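Local coordinates for uncharacterized protein (PDB 4L3U) that is of unknown function but folds into a compact bundle of five helices and carries a DUF4844 family domain, at residues Glu24-Gln29 and Gln53-Thr58; Asp30-Asp35 and Ala102-Ser107; Ile63-Gln68 and Ala75-Val80; Val80-Ile85 and Glu118-Lys123. All coordinates share one frame; numbering follows the deposited sequence.

Contact 1 (Glu24-Gln29 and Gln53-Thr58); sequences EKFKAQ and QKVADT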
loop_
_atom_site.group_PDB
_atom_site.type_symbol
_atom_site.label_atom_id
_atom_site.label_comp_id
_atom_site.label_asym_id
_atom_site.label_seq_id
_atom_site.Cartn_x
_atom_site.Cartn_y
_atom_site.Cartn_z
ATOM N N GLU A 24 9.948 7.700 -3.796
ATOM C CA GLU A 24 9.659 8.642 -4.866
ATOM C C GLU A 24 9.421 7.902 -6.175
ATOM O O GLU A 24 8.490 8.215 -6.918
ATOM C CB GLU A 24 10.815 9.629 -5.022
ATOM C CG GLU A 24 10.986 10.574 -3.840
ATOM C CD GLU A 24 9.952 11.687 -3.806
ATOM O OE1 GLU A 24 9.042 11.691 -4.664
ATOM O OE2 GLU A 24 10.051 12.563 -2.919
ATOM N N LYS A 25 10.271 6.920 -6.451
ATOM C CA LYS A 25 10.147 6.125 -7.661
ATOM C C LYS A 25 8.868 5.308 -7.583
ATOM O O LYS A 25 8.073 5.291 -8.519
ATOM C CB LYS A 25 11.362 5.210 -7.819
ATOM C CG LYS A 25 11.332 4.343 -9.065
ATOM N N PHE A 26 8.669 4.652 -6.445
ATOM C CA PHE A 26 7.491 3.826 -6.216
ATOM C C PHE A 26 6.209 4.625 -6.395
ATOM O O PHE A 26 5.236 4.141 -6.961
ATOM C CB PHE A 26 7.541 3.239 -4.807
ATOM C CG PHE A 26 6.545 2.143 -4.575
ATOM C CD1 PHE A 26 6.745 0.888 -5.120
ATOM C CD2 PHE A 26 5.412 2.361 -3.812
ATOM C CE1 PHE A 26 5.834 -0.131 -4.910
ATOM C CE2 PHE A 26 4.498 1.346 -3.600
ATOM C CZ PHE A 26 4.711 0.099 -4.149
ATOM N N LYS A 27 6.220 5.856 -5.911
ATOM C CA LYS A 27 5.059 6.726 -5.981
ATOM C C LYS A 27 4.598 6.975 -7.422
ATOM O O LYS A 27 3.403 7.123 -7.681
ATOM C CB LYS A 27 5.412 8.048 -5.304
ATOM C CG LYS A 27 4.316 9.082 -5.307
ATOM C CD LYS A 27 4.815 10.405 -4.741
ATOM C CE LYS A 27 5.839 11.069 -5.658
ATOM N NZ LYS A 27 6.254 12.411 -5.162
ATOM N N ALA A 28 5.549 7.008 -8.354
ATOM C CA ALA A 28 5.268 7.382 -9.742
ATOM C C ALA A 28 4.873 6.205 -10.628
ATOM O O ALA A 28 4.533 6.389 -11.796
ATOM C CB ALA A 28 6.476 8.082 -10.341
ATOM N N GLN A 29 4.914 5.001 -10.076
ATOM C CA GLN A 29 4.626 3.809 -10.852
ATOM C C GLN A 29 3.134 3.522 -10.896
ATOM O O GLN A 29 2.380 3.943 -10.017
ATOM C CB GLN A 29 5.366 2.614 -10.257
ATOM C CG GLN A 29 6.875 2.748 -10.307
ATOM C CD GLN A 29 7.569 1.772 -9.385
ATOM O OE1 GLN A 29 6.930 0.901 -8.794
ATOM N NE2 GLN A 29 8.882 1.916 -9.247
ATOM N N GLN A 53 -3.277 6.880 -7.018
ATOM C CA GLN A 53 -3.231 8.110 -6.237
ATOM C C GLN A 53 -3.204 7.812 -4.738
ATOM O O GLN A 53 -2.422 8.401 -3.995
ATOM C CB GLN A 53 -4.427 9.002 -6.581
ATOM C CG GLN A 53 -4.536 10.259 -5.731
ATOM C CD GLN A 53 -3.323 11.168 -5.856
ATOM O OE1 GLN A 53 -2.536 11.052 -6.798
ATOM N NE2 GLN A 53 -3.165 12.081 -4.899
ATOM N N LYS A 54 -4.070 6.904 -4.297
ATOM C CA LYS A 54 -4.102 6.480 -2.899
ATOM C C LYS A 54 -2.763 5.877 -2.476
ATOM O O LYS A 54 -2.304 6.073 -1.352
ATOM C CB LYS A 54 -5.215 5.456 -2.687
ATOM C CG LYS A 54 -6.623 5.990 -2.925
ATOM C CD LYS A 54 -7.175 6.715 -1.705
ATOM C CE LYS A 54 -8.660 7.031 -1.865
ATOM N NZ LYS A 54 -9.257 7.612 -0.628
ATOM N N VAL A 55 -2.137 5.137 -3.387
ATOM C CA VAL A 55 -0.826 4.549 -3.131
ATOM C C VAL A 55 0.205 5.660 -3.066
ATOM O O VAL A 55 1.094 5.645 -2.220
ATOM C CB VAL A 55 -0.426 3.526 -4.237
ATOM C CG1 VAL A 55 1.021 3.063 -4.072
ATOM C CG2 VAL A 55 -1.359 2.333 -4.216
ATOM N N ALA A 56 0.081 6.621 -3.972
ATOM C CA ALA A 56 0.987 7.753 -4.006
ATOM C C ALA A 56 0.872 8.546 -2.712
ATOM O O ALA A 56 1.869 9.042 -2.197
ATOM C CB ALA A 56 0.682 8.634 -5.203
ATOM N N ASP A 57 -0.344 8.652 -2.181
ATOM C CA ASP A 57 -0.576 9.398 -0.947
ATOM C C ASP A 57 0.168 8.766 0.228
ATOM O O ASP A 57 0.773 9.467 1.034
ATOM C CB ASP A 57 -2.073 9.486 -0.620
ATOM C CG ASP A 57 -2.861 10.271 -1.656
ATOM O OD1 ASP A 57 -2.269 11.118 -2.352
ATOM O OD2 ASP A 57 -4.084 10.046 -1.768
ATOM N N THR A 58 0.121 7.441 0.325
ATOM C CA THR A 58 0.804 6.729 1.396
ATOM C C THR A 58 2.316 6.824 1.236
ATOM O O THR A 58 3.041 6.974 2.214
ATOM C CB THR A 58 0.393 5.254 1.426
ATOM O OG1 THR A 58 -1.029 5.161 1.560
ATOM C CG2 THR A 58 1.057 4.535 2.591
#
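Lys27 and Ala56 bring their helices together with CA atoms just 4.6 Å apart, a close approach at a position where the second helix presents only a methyl. The tight part lies here. Lys27 CG rests 3.7 Å from Ala56 CB, and the carbonyl O of Lys27 stands 4.0 Å from the same methyl, which is thus pressed against both the side chain and the backbone of the end of helix 14-27. Beside this pair, Phe26 CE2 approaches Val55 CG1 at 3.9 Å, the two side chains crossing at about a right angle. With CG anti to the backbone N (chi1 -167°), the Phe26 ring leans towards the second helix although its CB sets out along the gap, and only the end of the ring comes near Val55.

The looser side belongs to the far end of Lys27. Its chain bends at chi3 (68°) and leads the ammonium group away from Gln53-Thr58, back to its own helix, where NZ forms a salt bridge of 2.9 Å with Glu24 OE1. The oxygen is met on its syn side, 18° out of the carboxylate plane. A weak hydrogen bond from NZ to Gln60 OE1 adds a polar tie to helix 45-68.

On the more buried flank, helix 95-112 closes over Phe26: the ring meets Phe108 edge-to-face and touches Thr104 and Ser107, while Val55 also packs on His31 and Phe32 of the loop that follows helix 14-27.

Contact 2 (Asp30-Asp35 and Ala102-Ser107); sequences DHFAGD and ATTFES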
loop_
_atom_site.group_PDB
_atom_site.type_symbol
_atom_site.label_atom_id
_atom_site.label_comp_id
_atom_site.label_asym_id
_atom_site.label_seq_id
_atom_site.Cartn_x
_atom_site.Cartn_y
_atom_site.Cartn_z
ATOM N N ASP A 30 2.713 2.817 -11.941
ATOM C CA ASP A 30 1.375 2.256 -12.007
ATOM C C ASP A 30 1.461 0.895 -11.342
ATOM O O ASP A 30 2.201 0.026 -11.802
ATOM C CB ASP A 30 0.931 2.107 -13.460
ATOM C CG ASP A 30 -0.519 1.671 -13.592
ATOM O OD1 ASP A 30 -1.132 1.269 -12.582
ATOM O OD2 ASP A 30 -1.050 1.723 -14.719
ATOM N N HIS A 31 0.715 0.711 -10.259
ATOM C CA HIS A 31 0.801 -0.519 -9.482
ATOM C C HIS A 31 -0.288 -1.528 -9.818
ATOM O O HIS A 31 -0.416 -2.552 -9.144
ATOM C CB HIS A 31 0.740 -0.187 -7.997
ATOM C CG HIS A 31 1.834 0.722 -7.548
ATOM N ND1 HIS A 31 1.685 2.091 -7.485
ATOM C CD2 HIS A 31 3.105 0.463 -7.158
ATOM C CE1 HIS A 31 2.812 2.634 -7.063
ATOM N NE2 HIS A 31 3.690 1.667 -6.860
ATOM N N PHE A 32 -1.054 -1.253 -10.867
ATOM C CA PHE A 32 -2.243 -2.042 -11.161
ATOM C C PHE A 32 -2.369 -2.370 -12.640
ATOM O O PHE A 32 -3.460 -2.335 -13.216
ATOM C CB PHE A 32 -3.472 -1.296 -10.651
ATOM C CG PHE A 32 -3.404 -0.981 -9.186
ATOM C CD1 PHE A 32 -3.806 -1.920 -8.250
ATOM C CD2 PHE A 32 -2.896 0.228 -8.741
ATOM C CE1 PHE A 32 -3.727 -1.651 -6.901
ATOM C CE2 PHE A 32 -2.817 0.502 -7.394
ATOM C CZ PHE A 32 -3.233 -0.441 -6.472
ATOM N N ALA A 33 -1.234 -2.700 -13.241
ATOM C CA ALA A 33 -1.190 -3.148 -14.621
ATOM C C ALA A 33 -1.148 -4.666 -14.654
ATOM O O ALA A 33 -0.905 -5.308 -13.633
ATOM C CB ALA A 33 0.026 -2.569 -15.320
ATOM N N GLY A 34 -1.399 -5.242 -15.823
ATOM C CA GLY A 34 -1.325 -6.681 -15.979
ATOM C C GLY A 34 0.105 -7.167 -15.840
ATOM O O GLY A 34 1.019 -6.576 -16.414
ATOM N N ASP A 35 0.307 -8.243 -15.084
ATOM C CA ASP A 35 1.655 -8.744 -14.827
ATOM C C ASP A 35 2.105 -9.724 -15.908
ATOM O O ASP A 35 3.168 -10.338 -15.798
ATOM C CB ASP A 35 1.731 -9.408 -13.446
ATOM C CG ASP A 35 0.931 -10.689 -13.366
ATOM O OD1 ASP A 35 0.004 -10.868 -14.180
ATOM O OD2 ASP A 35 1.226 -11.518 -12.480
ATOM N N ALA A 102 -2.898 -5.267 -1.681
ATOM C CA ALA A 102 -2.141 -5.865 -0.591
ATOM C C ALA A 102 -0.693 -6.101 -1.011
ATOM O O ALA A 102 0.231 -5.775 -0.274
ATOM C CB ALA A 102 -2.785 -7.167 -0.159
ATOM N N THR A 103 -0.505 -6.667 -2.197
ATOM C CA THR A 103 0.827 -6.916 -2.729
ATOM C C THR A 103 1.593 -5.605 -2.859
ATOM O O THR A 103 2.778 -5.533 -2.540
ATOM C CB THR A 103 0.742 -7.613 -4.107
ATOM O OG1 THR A 103 0.173 -8.918 -3.946
ATOM C CG2 THR A 103 2.119 -7.743 -4.754
ATOM N N THR A 104 0.905 -4.571 -3.333
ATOM C CA THR A 104 1.506 -3.253 -3.503
ATOM C C THR A 104 1.958 -2.688 -2.156
ATOM O O THR A 104 3.049 -2.134 -2.044
ATOM C CB THR A 104 0.519 -2.280 -4.195
ATOM O OG1 THR A 104 0.206 -2.769 -5.505
ATOM C CG2 THR A 104 1.103 -0.875 -4.315
ATOM N N PHE A 105 1.127 -2.845 -1.131
ATOM C CA PHE A 105 1.460 -2.342 0.198
ATOM C C PHE A 105 2.526 -3.192 0.880
ATOM O O PHE A 105 3.205 -2.727 1.793
ATOM C CB PHE A 105 0.210 -2.268 1.075
ATOM C CG PHE A 105 -0.466 -0.926 1.050
ATOM C CD1 PHE A 105 -1.237 -0.544 -0.034
ATOM C CD2 PHE A 105 -0.327 -0.041 2.109
ATOM C CE1 PHE A 105 -1.857 0.694 -0.061
ATOM C CE2 PHE A 105 -0.947 1.198 2.086
ATOM C CZ PHE A 105 -1.711 1.564 1.001
ATOM N N GLU A 106 2.666 -4.441 0.444
ATOM C CA GLU A 106 3.700 -5.313 0.981
ATOM C C GLU A 106 5.059 -4.774 0.572
ATOM O O GLU A 106 6.042 -4.934 1.291
ATOM C CB GLU A 106 3.522 -6.745 0.478
ATOM C CG GLU A 106 2.507 -7.559 1.266
ATOM C CD GLU A 106 2.282 -8.949 0.686
ATOM O OE1 GLU A 106 2.697 -9.198 -0.467
ATOM O OE2 GLU A 106 1.692 -9.798 1.388
ATOM N N SER A 107 5.106 -4.122 -0.586
ATOM C CA SER A 107 6.345 -3.539 -1.080
ATOM C C SER A 107 6.820 -2.436 -0.142
ATOM O O SER A 107 8.019 -2.266 0.057
ATOM C CB SER A 107 6.156 -2.990 -2.494
ATOM O OG SER A 107 5.774 -4.019 -3.393
#
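His31 and Thr104 carry this contact, in which a loop with an Asx turn at Asp30 lies against helix 95-112. In the first shell, Thr104 CG2 sits 3.7 Å from both CG and CD2 of His31, and Thr104 OG1 lies 3.6 Å from His31 CB; the two side chains cross at about a right angle. The split follows from Thr104 chi1 of -62°, which sets the methyl anti to the backbone N and the hydroxyl beside that N. The hydroxyl bonds to Gln100 O, one turn earlier, so it meets the loop by packing. Phe32 CZ comes more loosely, 4.3 Å from Thr104 OG1.

The second shell fixes the loop. His31 N donates to Asn52 OD1, and the His31 ring also meets the Phe26 ring. Phe32 packs on Leu51, Val42 and Val101; it and Thr104 are the buried residues here, with His31 partly exposed.

Outermost, Asp30 ties the turn to helix 45-68: OD2 forms a salt bridge with Arg48 and OD1 accepts from Asn52 ND2. The same Asp30 OD1 receives Phe32 N at 3.1 Å, with an N-H...O angle of 156° and the donor 42° out of the carboxylate plane.

Contact 3 (Ile63-Gln68 and Ala75-Val80); sequences IALYQQ and AELLQV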
loop_
_atom_site.group_PDB
_atom_site.type_symbol
_atom_site.label_atom_id
_atom_site.label_comp_id
_atom_site.label_asym_id
_atom_site.label_seq_id
_atom_site.Cartn_x
_atom_site.Cartn_y
_atom_site.Cartn_z
ATOM N N ILE A 63 7.474 9.587 3.095
ATOM C CA ILE A 63 8.542 10.527 2.769
ATOM C C ILE A 63 8.583 11.645 3.801
ATOM O O ILE A 63 9.648 11.996 4.302
ATOM C CB ILE A 63 8.374 11.097 1.342
ATOM C CG1 ILE A 63 8.585 9.977 0.317
ATOM C CG2 ILE A 63 9.373 12.220 1.082
ATOM C CD1 ILE A 63 8.165 10.317 -1.093
ATOM N N ALA A 64 7.412 12.181 4.129
ATOM C CA ALA A 64 7.291 13.250 5.115
ATOM C C ALA A 64 7.815 12.802 6.468
ATOM O O ALA A 64 8.371 13.595 7.225
ATOM C CB ALA A 64 5.841 13.682 5.238
ATOM N N LEU A 65 7.632 11.523 6.770
ATOM C CA LEU A 65 8.111 10.965 8.021
ATOM C C LEU A 65 9.633 10.931 8.036
ATOM O O LEU A 65 10.257 11.414 8.976
ATOM C CB LEU A 65 7.535 9.563 8.228
ATOM C CG LEU A 65 8.039 8.784 9.440
ATOM C CD1 LEU A 65 7.865 9.584 10.721
ATOM C CD2 LEU A 65 7.312 7.458 9.529
ATOM N N TYR A 66 10.227 10.374 6.985
ATOM C CA TYR A 66 11.682 10.262 6.905
ATOM C C TYR A 66 12.362 11.619 6.795
ATOM O O TYR A 66 13.530 11.763 7.157
ATOM C CB TYR A 66 12.098 9.394 5.719
ATOM C CG TYR A 66 12.039 7.912 6.009
ATOM C CD1 TYR A 66 13.107 7.260 6.603
ATOM C CD2 TYR A 66 10.914 7.168 5.691
ATOM C CE1 TYR A 66 13.056 5.906 6.873
ATOM C CE2 TYR A 66 10.853 5.815 5.956
ATOM C CZ TYR A 66 11.926 5.188 6.547
ATOM O OH TYR A 66 11.869 3.841 6.810
ATOM N N GLN A 67 11.638 12.608 6.289
ATOM C CA GLN A 67 12.173 13.957 6.207
ATOM C C GLN A 67 12.218 14.623 7.574
ATOM O O GLN A 67 13.059 15.483 7.815
ATOM C CB GLN A 67 11.349 14.797 5.242
ATOM C CG GLN A 67 11.619 14.481 3.789
ATOM C CD GLN A 67 10.687 15.219 2.858
ATOM O OE1 GLN A 67 9.658 15.747 3.280
ATOM N NE2 GLN A 67 11.045 15.265 1.582
ATOM N N GLN A 68 11.317 14.225 8.465
ATOM C CA GLN A 68 11.250 14.816 9.799
ATOM C C GLN A 68 11.909 13.942 10.862
ATOM O O GLN A 68 12.030 14.346 12.018
ATOM C CB GLN A 68 9.796 15.078 10.192
ATOM C CG GLN A 68 9.141 16.212 9.426
ATOM C CD GLN A 68 7.807 16.619 10.022
ATOM O OE1 GLN A 68 6.784 16.631 9.335
ATOM N NE2 GLN A 68 7.813 16.960 11.308
ATOM N N ALA A 75 6.745 1.370 15.017
ATOM C CA ALA A 75 5.380 1.778 15.326
ATOM C C ALA A 75 4.956 2.961 14.461
ATOM O O ALA A 75 3.809 3.033 14.019
ATOM C CB ALA A 75 5.252 2.120 16.797
ATOM N N GLU A 76 5.885 3.881 14.218
ATOM C CA GLU A 76 5.621 5.033 13.363
ATOM C C GLU A 76 5.361 4.590 11.939
ATOM O O GLU A 76 4.397 5.020 11.310
ATOM C CB GLU A 76 6.804 6.000 13.382
ATOM C CG GLU A 76 6.914 6.804 14.663
ATOM C CD GLU A 76 8.258 7.491 14.815
ATOM O OE1 GLU A 76 9.081 7.410 13.884
ATOM O OE2 GLU A 76 8.493 8.114 15.872
ATOM N N LEU A 77 6.230 3.729 11.432
ATOM C CA LEU A 77 6.085 3.215 10.082
ATOM C C LEU A 77 4.784 2.432 9.932
ATOM O O LEU A 77 4.147 2.474 8.883
ATOM C CB LEU A 77 7.278 2.328 9.731
ATOM C CG LEU A 77 8.634 3.031 9.695
ATOM C CD1 LEU A 77 9.743 1.997 9.641
ATOM C CD2 LEU A 77 8.721 3.983 8.516
ATOM N N LEU A 78 4.382 1.727 10.985
ATOM C CA LEU A 78 3.185 0.895 10.927
ATOM C C LEU A 78 1.916 1.733 10.893
ATOM O O LEU A 78 0.956 1.380 10.219
ATOM C CB LEU A 78 3.135 -0.060 12.120
ATOM C CG LEU A 78 1.943 -1.025 12.164
ATOM C CD1 LEU A 78 1.947 -1.962 10.964
ATOM C CD2 LEU A 78 1.942 -1.816 13.463
ATOM N N GLN A 79 1.904 2.840 11.621
ATOM C CA GLN A 79 0.732 3.702 11.627
ATOM C C GLN A 79 0.509 4.350 10.266
ATOM O O GLN A 79 -0.626 4.478 9.818
ATOM C CB GLN A 79 0.852 4.780 12.700
ATOM C CG GLN A 79 -0.304 5.758 12.684
ATOM C CD GLN A 79 -0.347 6.635 13.915
ATOM O OE1 GLN A 79 0.019 6.208 15.010
ATOM N NE2 GLN A 79 -0.796 7.869 13.743
ATOM N N VAL A 80 1.590 4.766 9.616
ATOM C CA VAL A 80 1.499 5.347 8.282
ATOM C C VAL A 80 0.944 4.311 7.311
ATOM O O VAL A 80 0.131 4.626 6.443
ATOM C CB VAL A 80 2.875 5.840 7.789
ATOM C CG1 VAL A 80 2.807 6.287 6.329
ATOM C CG2 VAL A 80 3.375 6.973 8.670
#
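The axes of segments 63-68 and 75-80 come within 11.1 Å at 156° between their N-to-C directions, and the nearest CA atoms are those of Leu65 and Leu77, 8.3 Å apart. This is an antiparallel helical hairpin: helix 45-68 ends, a short loop turns the chain, and helix 74-86 runs back beside it. The axes are well separated, so the gap is bridged by long side chains.

Leu65 does most of the bridging. Its CG is anti to the backbone N (chi1 175°), and the isobutyl group divides its two methyls among three partners. CD2 touches Leu77 CD2 at 3.9 Å and Val80 CG2 at 4.1 Å, while CD1 lies 4.0 Å from Glu76 OE1. The Leu65 side chain crosses those of Leu77 and Glu76 at about right angles.

One residue on, Tyr66 swings its ring towards the second helix, and Leu77 CD2 fits against the phenol end, 3.8 Å from Tyr66 CE2. Pro72 of the connecting loop packs on both Tyr66 and Leu77, and Val112 of helix 95-112 does the same, so the inner side of the hairpin is buried. The other side is more open and is bordered by Glu76, whose chain is extended beyond CG. Its carboxylate is directed to the helix start: OE1 accepts from the backbone N of Thr73, just ahead of helix 74-86, which is consistent with the glutamate half of a capping box. At the phenol end of Tyr66, OH lies 3.6 Å from Leu77 CD2.

Contact 4 (Val80-Ile85 and Glu118-Lys123); sequences VLANGI and EGILNK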
loop_
_atom_site.group_PDB
_atom_site.type_symbol
_atom_site.label_atom_id
_atom_site.label_comp_id
_atom_site.label_asym_id
_atom_site.label_seq_id
_atom_site.Cartn_x
_atom_site.Cartn_y
_atom_site.Cartn_z
ATOM N N VAL A 80 1.590 4.766 9.616
ATOM C CA VAL A 80 1.499 5.347 8.282
ATOM C C VAL A 80 0.944 4.311 7.311
ATOM O O VAL A 80 0.131 4.626 6.443
ATOM C CB VAL A 80 2.875 5.840 7.789
ATOM C CG1 VAL A 80 2.807 6.287 6.329
ATOM C CG2 VAL A 80 3.375 6.973 8.670
ATOM N N LEU A 81 1.391 3.070 7.466
ATOM C CA LEU A 81 0.895 1.972 6.649
ATOM C C LEU A 81 -0.601 1.760 6.893
ATOM O O LEU A 81 -1.391 1.714 5.949
ATOM C CB LEU A 81 1.666 0.692 6.971
ATOM C CG LEU A 81 1.413 -0.509 6.058
ATOM C CD1 LEU A 81 2.233 -0.393 4.787
ATOM C CD2 LEU A 81 1.726 -1.807 6.784
ATOM N N ALA A 82 -0.978 1.652 8.168
ATOM C CA ALA A 82 -2.360 1.375 8.568
ATOM C C ALA A 82 -3.316 2.484 8.139
ATOM O O ALA A 82 -4.434 2.221 7.700
ATOM C CB ALA A 82 -2.436 1.170 10.082
ATOM N N ASN A 83 -2.877 3.726 8.282
ATOM C CA ASN A 83 -3.687 4.861 7.873
ATOM C C ASN A 83 -3.794 4.958 6.364
ATOM O O ASN A 83 -4.816 5.374 5.844
ATOM C CB ASN A 83 -3.112 6.155 8.438
ATOM C CG ASN A 83 -3.286 6.260 9.941
ATOM O OD1 ASN A 83 -4.193 5.661 10.520
ATOM N ND2 ASN A 83 -2.411 7.024 10.582
ATOM N N GLY A 84 -2.737 4.574 5.663
ATOM C CA GLY A 84 -2.733 4.629 4.214
ATOM C C GLY A 84 -3.732 3.656 3.618
ATOM O O GLY A 84 -4.451 3.992 2.678
ATOM N N ILE A 85 -3.783 2.449 4.176
ATOM C CA ILE A 85 -4.659 1.400 3.660
ATOM C C ILE A 85 -6.117 1.625 4.056
ATOM O O ILE A 85 -7.027 1.276 3.305
ATOM C CB ILE A 85 -4.195 -0.012 4.128
ATOM C CG1 ILE A 85 -4.920 -1.120 3.356
ATOM C CG2 ILE A 85 -4.403 -0.193 5.622
ATOM C CD1 ILE A 85 -4.455 -1.280 1.924
ATOM N N GLU A 118 1.192 -6.579 11.182
ATOM C CA GLU A 118 0.438 -6.938 12.382
ATOM C C GLU A 118 -0.959 -7.422 12.042
ATOM O O GLU A 118 -1.915 -7.149 12.765
ATOM C CB GLU A 118 0.347 -5.747 13.330
ATOM C CG GLU A 118 1.688 -5.232 13.796
ATOM C CD GLU A 118 2.409 -6.217 14.691
ATOM O OE1 GLU A 118 1.788 -7.219 15.102
ATOM O OE2 GLU A 118 3.597 -5.984 14.985
ATOM N N GLY A 119 -1.065 -8.132 10.927
ATOM C CA GLY A 119 -2.321 -8.716 10.498
ATOM C C GLY A 119 -3.300 -7.716 9.902
ATOM O O GLY A 119 -4.451 -8.057 9.622
ATOM N N ILE A 120 -2.847 -6.483 9.695
ATOM C CA ILE A 120 -3.717 -5.425 9.189
ATOM C C ILE A 120 -4.093 -5.655 7.723
ATOM O O ILE A 120 -5.238 -5.438 7.328
ATOM C CB ILE A 120 -3.059 -4.029 9.359
ATOM C CG1 ILE A 120 -2.941 -3.678 10.845
ATOM C CG2 ILE A 120 -3.865 -2.941 8.632
ATOM C CD1 ILE A 120 -2.114 -2.437 11.125
ATOM N N LEU A 121 -3.132 -6.090 6.919
ATOM C CA LEU A 121 -3.375 -6.298 5.496
ATOM C C LEU A 121 -4.325 -7.462 5.213
ATOM O O LEU A 121 -5.165 -7.365 4.328
ATOM C CB LEU A 121 -2.055 -6.506 4.753
ATOM C CG LEU A 121 -1.137 -5.284 4.665
ATOM C CD1 LEU A 121 0.199 -5.663 4.044
ATOM C CD2 LEU A 121 -1.793 -4.171 3.869
ATOM N N ASN A 122 -4.195 -8.561 5.948
ATOM C CA ASN A 122 -5.121 -9.675 5.776
ATOM C C ASN A 122 -6.533 -9.312 6.220
ATOM O O ASN A 122 -7.512 -9.714 5.590
ATOM C CB ASN A 122 -4.644 -10.908 6.543
ATOM C CG ASN A 122 -3.594 -11.704 5.785
ATOM O OD1 ASN A 122 -3.536 -11.677 4.555
ATOM N ND2 ASN A 122 -2.759 -12.422 6.524
ATOM N N LYS A 123 -6.635 -8.555 7.310
ATOM C CA LYS A 123 -7.931 -8.154 7.847
ATOM C C LYS A 123 -8.651 -7.270 6.841
ATOM O O LYS A 123 -9.874 -7.307 6.721
ATOM C CB LYS A 123 -7.758 -7.415 9.177
ATOM C CG LYS A 123 -9.065 -6.959 9.800
ATOM C CD LYS A 123 -8.874 -6.499 11.232
ATOM C CE LYS A 123 -10.186 -6.038 11.840
ATOM N NZ LYS A 123 -10.044 -5.684 13.279
#
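Ile120 reaches helix 74-86 with both of its branches because chi1 of -67° sets CG2 anti to the backbone N and CG1 beside that N, and chi2 of 171° then extends CD1 outward. CD1 ends against Ala82 CB at 3.8 Å; CG2 meets Ile85 CG2 at 4.1 Å. Ile85 answers with CG1 anti to its own N (chi1 -168°), which leaves its CG2 in the crowded position between N and carbonyl carbon, turned to Ile120. The two isoleucine side chains run antiparallel, side by side. Through its other branch, Ile85 CD1 comes to 4.4 Å from Leu121 CD2, a looser touch.

All three pairs are apolar, and the spacing widens from Ala82, where the small methyl admits Ile120, towards Ile85. The backbone agrees: CA atoms of Ala82 and Ile120 are 7.0 Å apart, those of Ile85 and Leu121 8.0 Å. Gly119, at the N-cap, starts the second helix, its O accepting from Lys123 N at 3.2 Å.

The contact thus joins helix 74-86 to the first turn of helix 120-134. Helix 95-112 backs it with Val101 and Phe105 against Ile85, and Leu78, a turn before Ala82, extends the seam along Ile120.

Overall arrangement
Contact 2 is the most buried, with two of its three touching residues in the interior; contacts 1, 3 and 4 have a larger share of partly exposed residues. Contacts 1 and 3 both use helix 45-68, and contacts 3 and 4 share helix 74-86 and Val80 itself. Contact 3 lies farthest out, its centre about 14 Å from the chain centre. Contacts 1 and 2 interlock, Phe26 and Val55 touching His31, whereas contacts 2 and 3 never touch. Phe105 joins contact 2 to contact 4 by packing on Leu81, Ile85 and Leu121. Chemistry follows place: contact 4 is purely apolar, contacts 1 and 3 add charged residues at their margins, and contact 2 relies on a polar-braced loop.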